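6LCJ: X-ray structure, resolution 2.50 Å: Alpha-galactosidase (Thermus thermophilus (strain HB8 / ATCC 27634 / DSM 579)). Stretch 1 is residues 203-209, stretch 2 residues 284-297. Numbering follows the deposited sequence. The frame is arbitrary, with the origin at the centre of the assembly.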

# COMPACT_ATOMS: atom_id res chain seq x y z
N LEU E 203 -31.61 27.54 0.50
CA LEU E 203 -32.04 26.40 1.29
C LEU E 203 -32.10 26.80 2.76
O LEU E 203 -31.11 27.28 3.32
CB LEU E 203 -31.07 25.24 1.11
CG LEU E 203 -30.96 24.66 -0.29
CD1 LEU E 203 -29.91 23.57 -0.27
CD2 LEU E 203 -32.33 24.14 -0.80
N GLY E 204 -33.26 26.62 3.38
CA GLY E 204 -33.46 27.08 4.73
C GLY E 204 -33.95 28.51 4.85
O GLY E 204 -34.39 28.90 5.94
N ASP E 205 -33.90 29.28 3.77
CA ASP E 205 -34.46 30.63 3.68
C ASP E 205 -35.60 30.63 2.66
O ASP E 205 -35.46 31.14 1.54
CB ASP E 205 -33.36 31.63 3.32
CG ASP E 205 -33.78 33.09 3.54
OD1 ASP E 205 -34.94 33.33 3.93
OD2 ASP E 205 -32.94 33.98 3.30
N TRP E 206 -36.72 30.03 3.05
CA TRP E 206 -37.88 29.83 2.17
C TRP E 206 -38.75 31.09 2.16
O TRP E 206 -39.85 31.15 2.70
CB TRP E 206 -38.65 28.60 2.62
CG TRP E 206 -37.77 27.41 2.57
CD1 TRP E 206 -37.14 26.79 3.62
CD2 TRP E 206 -37.34 26.73 1.39
NE1 TRP E 206 -36.38 25.75 3.16
CE2 TRP E 206 -36.48 25.69 1.79
CE3 TRP E 206 -37.61 26.89 0.02
CZ2 TRP E 206 -35.89 24.81 0.88
CZ3 TRP E 206 -37.02 26.03 -0.88
CH2 TRP E 206 -36.17 25.00 -0.45
N GLU E 207 -38.19 32.10 1.51
CA GLU E 207 -38.78 33.41 1.32
C GLU E 207 -38.41 33.85 -0.09
O GLU E 207 -37.34 33.48 -0.59
CB GLU E 207 -38.27 34.43 2.35
CG GLU E 207 -38.79 34.22 3.77
CD GLU E 207 -40.29 34.44 3.88
OE1 GLU E 207 -40.82 35.35 3.21
OE2 GLU E 207 -40.95 33.69 4.64
N PRO E 208 -39.27 34.61 -0.75
CA PRO E 208 -39.03 34.92 -2.17
C PRO E 208 -37.80 35.77 -2.38
O PRO E 208 -37.56 36.75 -1.67
CB PRO E 208 -40.31 35.66 -2.59
CG PRO E 208 -41.06 35.97 -1.32
CD PRO E 208 -40.63 34.95 -0.32
N ASN E 209 -37.00 35.38 -3.37
CA ASN E 209 -35.84 36.17 -3.77
C ASN E 209 -36.28 37.38 -4.60
O ASN E 209 -37.48 37.66 -4.76
CB ASN E 209 -34.82 35.29 -4.51
CG ASN E 209 -35.38 34.64 -5.79
OD1 ASN E 209 -36.08 35.28 -6.59
ND2 ASN E 209 -35.04 33.37 -6.00
N GLU E 284 -40.99 21.19 14.02
CA GLU E 284 -41.94 22.29 14.21
C GLU E 284 -41.72 23.37 13.16
O GLU E 284 -42.68 23.92 12.60
CB GLU E 284 -41.76 22.85 15.62
CG GLU E 284 -42.79 23.83 16.12
CD GLU E 284 -42.49 24.23 17.56
OE1 GLU E 284 -42.67 23.37 18.47
OE2 GLU E 284 -42.06 25.38 17.79
N TRP E 285 -40.46 23.70 12.89
CA TRP E 285 -40.12 24.71 11.89
C TRP E 285 -40.52 24.25 10.49
O TRP E 285 -41.09 25.04 9.72
CB TRP E 285 -38.62 25.00 12.00
CG TRP E 285 -38.01 25.90 10.98
CD1 TRP E 285 -37.85 27.25 11.07
CD2 TRP E 285 -37.43 25.50 9.74
NE1 TRP E 285 -37.21 27.73 9.95
CE2 TRP E 285 -36.94 26.68 9.11
CE3 TRP E 285 -37.27 24.28 9.08
CZ2 TRP E 285 -36.32 26.65 7.86
CZ3 TRP E 285 -36.64 24.26 7.84
CH2 TRP E 285 -36.17 25.44 7.25
N ALA E 286 -40.27 22.99 10.15
CA ALA E 286 -40.65 22.50 8.83
C ALA E 286 -42.17 22.45 8.68
O ALA E 286 -42.70 22.80 7.62
CB ALA E 286 -40.03 21.12 8.56
N ALA E 287 -42.89 22.04 9.73
CA ALA E 287 -44.34 22.15 9.71
C ALA E 287 -44.80 23.60 9.54
O ALA E 287 -45.82 23.85 8.90
CB ALA E 287 -44.94 21.53 10.97
N ASP E 288 -44.07 24.56 10.10
CA ASP E 288 -44.42 25.96 9.87
C ASP E 288 -44.17 26.40 8.44
O ASP E 288 -44.76 27.39 8.01
CB ASP E 288 -43.63 26.87 10.81
CG ASP E 288 -44.09 26.76 12.24
OD1 ASP E 288 -45.09 26.03 12.50
OD2 ASP E 288 -43.46 27.39 13.11
N LEU E 289 -43.28 25.71 7.71
CA LEU E 289 -43.14 25.97 6.27
C LEU E 289 -44.39 25.53 5.52
O LEU E 289 -44.88 26.25 4.64
CB LEU E 289 -41.92 25.25 5.72
CG LEU E 289 -40.53 25.74 6.12
CD1 LEU E 289 -39.49 24.74 5.64
CD2 LEU E 289 -40.27 27.13 5.57
N VAL E 290 -44.93 24.36 5.86
CA VAL E 290 -46.19 23.93 5.29
C VAL E 290 -47.30 24.91 5.64
O VAL E 290 -48.06 25.36 4.78
CB VAL E 290 -46.52 22.50 5.75
CG1 VAL E 290 -47.95 22.16 5.40
CG2 VAL E 290 -45.53 21.51 5.13
N ARG E 291 -47.41 25.26 6.93
CA ARG E 291 -48.43 26.23 7.35
C ARG E 291 -48.26 27.57 6.63
O ARG E 291 -49.25 28.16 6.17
CB ARG E 291 -48.38 26.40 8.87
CG ARG E 291 -48.77 25.12 9.62
CD ARG E 291 -48.80 25.30 11.14
NE ARG E 291 -49.22 24.09 11.87
CZ ARG E 291 -50.36 23.39 11.65
NH1 ARG E 291 -51.22 23.76 10.70
NH2 ARG E 291 -50.63 22.31 12.37
N LYS E 292 -47.03 28.07 6.50
CA LYS E 292 -46.85 29.32 5.77
C LYS E 292 -47.31 29.20 4.31
O LYS E 292 -47.90 30.13 3.76
CB LYS E 292 -45.40 29.78 5.84
CG LYS E 292 -45.06 30.83 4.83
CD LYS E 292 -43.74 31.50 5.16
CE LYS E 292 -42.64 30.47 5.32
NZ LYS E 292 -41.31 31.03 4.98
N ALA E 293 -47.03 28.06 3.66
CA ALA E 293 -47.40 27.92 2.25
C ALA E 293 -48.91 27.86 2.07
O ALA E 293 -49.45 28.45 1.13
CB ALA E 293 -46.73 26.68 1.65
N LEU E 294 -49.62 27.16 2.96
CA LEU E 294 -51.08 27.13 2.90
C LEU E 294 -51.65 28.52 3.08
O LEU E 294 -52.56 28.93 2.34
CB LEU E 294 -51.66 26.21 3.96
CG LEU E 294 -51.37 24.72 3.95
CD1 LEU E 294 -52.45 23.99 4.71
CD2 LEU E 294 -51.25 24.18 2.54
N ALA E 295 -51.12 29.28 4.04
CA ALA E 295 -51.62 30.63 4.26
C ALA E 295 -51.37 31.50 3.04
O ALA E 295 -52.16 32.40 2.74
CB ALA E 295 -50.95 31.25 5.49
N TRP E 296 -50.30 31.22 2.31
CA TRP E 296 -49.99 31.94 1.08
C TRP E 296 -50.99 31.67 -0.03
O TRP E 296 -51.04 32.44 -0.99
CB TRP E 296 -48.59 31.57 0.61
CG TRP E 296 -47.52 32.35 1.27
CD1 TRP E 296 -47.67 33.48 2.00
CD2 TRP E 296 -46.11 32.06 1.24
NE1 TRP E 296 -46.44 33.91 2.45
CE2 TRP E 296 -45.47 33.06 1.99
CE3 TRP E 296 -45.34 31.06 0.65
CZ2 TRP E 296 -44.09 33.09 2.17
CZ3 TRP E 296 -43.97 31.08 0.82
CH2 TRP E 296 -43.36 32.10 1.58
N GLY E 297 -51.76 30.58 0.04
CA GLY E 297 -52.66 30.20 -1.03
C GLY E 297 -52.32 28.91 -1.75
O GLY E 297 -53.14 28.44 -2.56

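A short, bent segment of chain lies against one side of a helix, and the contact between them is small, burying 282 Å² summed over both sides. A helix that begins earlier in the chain runs through the second stretch from Glu 284, while the first stretch contains a brief strand around Asp 205 and Trp 206 and then turns a corner at Glu 207. The two backbones stay well apart: the CA atoms of Trp 206 and Leu 289 are 7.7 Å from each other, and those of Gly 204 and Ala 286 are 9.5 Å apart. Side chains fill this gap. Those of the helix that reach the first stretch come from Trp 285, Leu 289, Lys 292 and Trp 296, spaced three or four residues apart, so that successive turns present them on the same side.

Trp 206 covers the most surface and organises the contact. Its CA-to-CB bond points toward the helix, and the buried residue meets two apolar side chains there. Its CB packs 3.7 Å from CD2 of Leu 289, whose own CA-to-CB bond points back toward the strand. The CD1 atom of Trp 206 lies 4.0 Å from CH2 of Trp 285, which sits at the edge of the Trp 206 ring, near its plane. A large indole suits this position because it can span from one helical turn to the next while removing much apolar surface from water.

The CA-to-CB bond of Trp 285 points sideways relative to the first stretch, but the end of its side chain comes nearer. There its CZ2 comes within 3.5 Å of the carbonyl O of Gly 204, which lies at the ring edge, where aromatic C–H groups carry a slight positive charge that can favour an oxygen. Gly 204 itself has a positive phi of 88°; at its backbone angles a CB would be jammed against the preceding carbonyl O, which calls for glycine regardless of the helix.

Lys 292 supplies the polar link. From a CA-to-CB bond directed toward the first stretch, its flexible chain carries NZ to two acceptors: it donates a hydrogen bond to the backbone O of Trp 206 at 2.7 Å, and another to OE2 of Glu 207, also with NZ 2.7 Å away, the latter forming part of a salt bridge. Lysine is apt because one ammonium group can serve both a carbonyl and a carboxylate. The CA-to-CB bond of Glu 207 points sideways relative to the helix, yet its side chain, with chi1 and chi2 both m, brings the carboxylate nearer.

One turn further on, Trp 296 closes the contact. Its CH2 approaches O of Trp 206 at 3.8 Å, at the ring edge, and lies 4.4 Å from CD of Pro 208, a looser apolar contact. Gly 297 is the first residue to leave helical phi/psi, in a Schellman motif, its positive phi of 114° again suited to glycine.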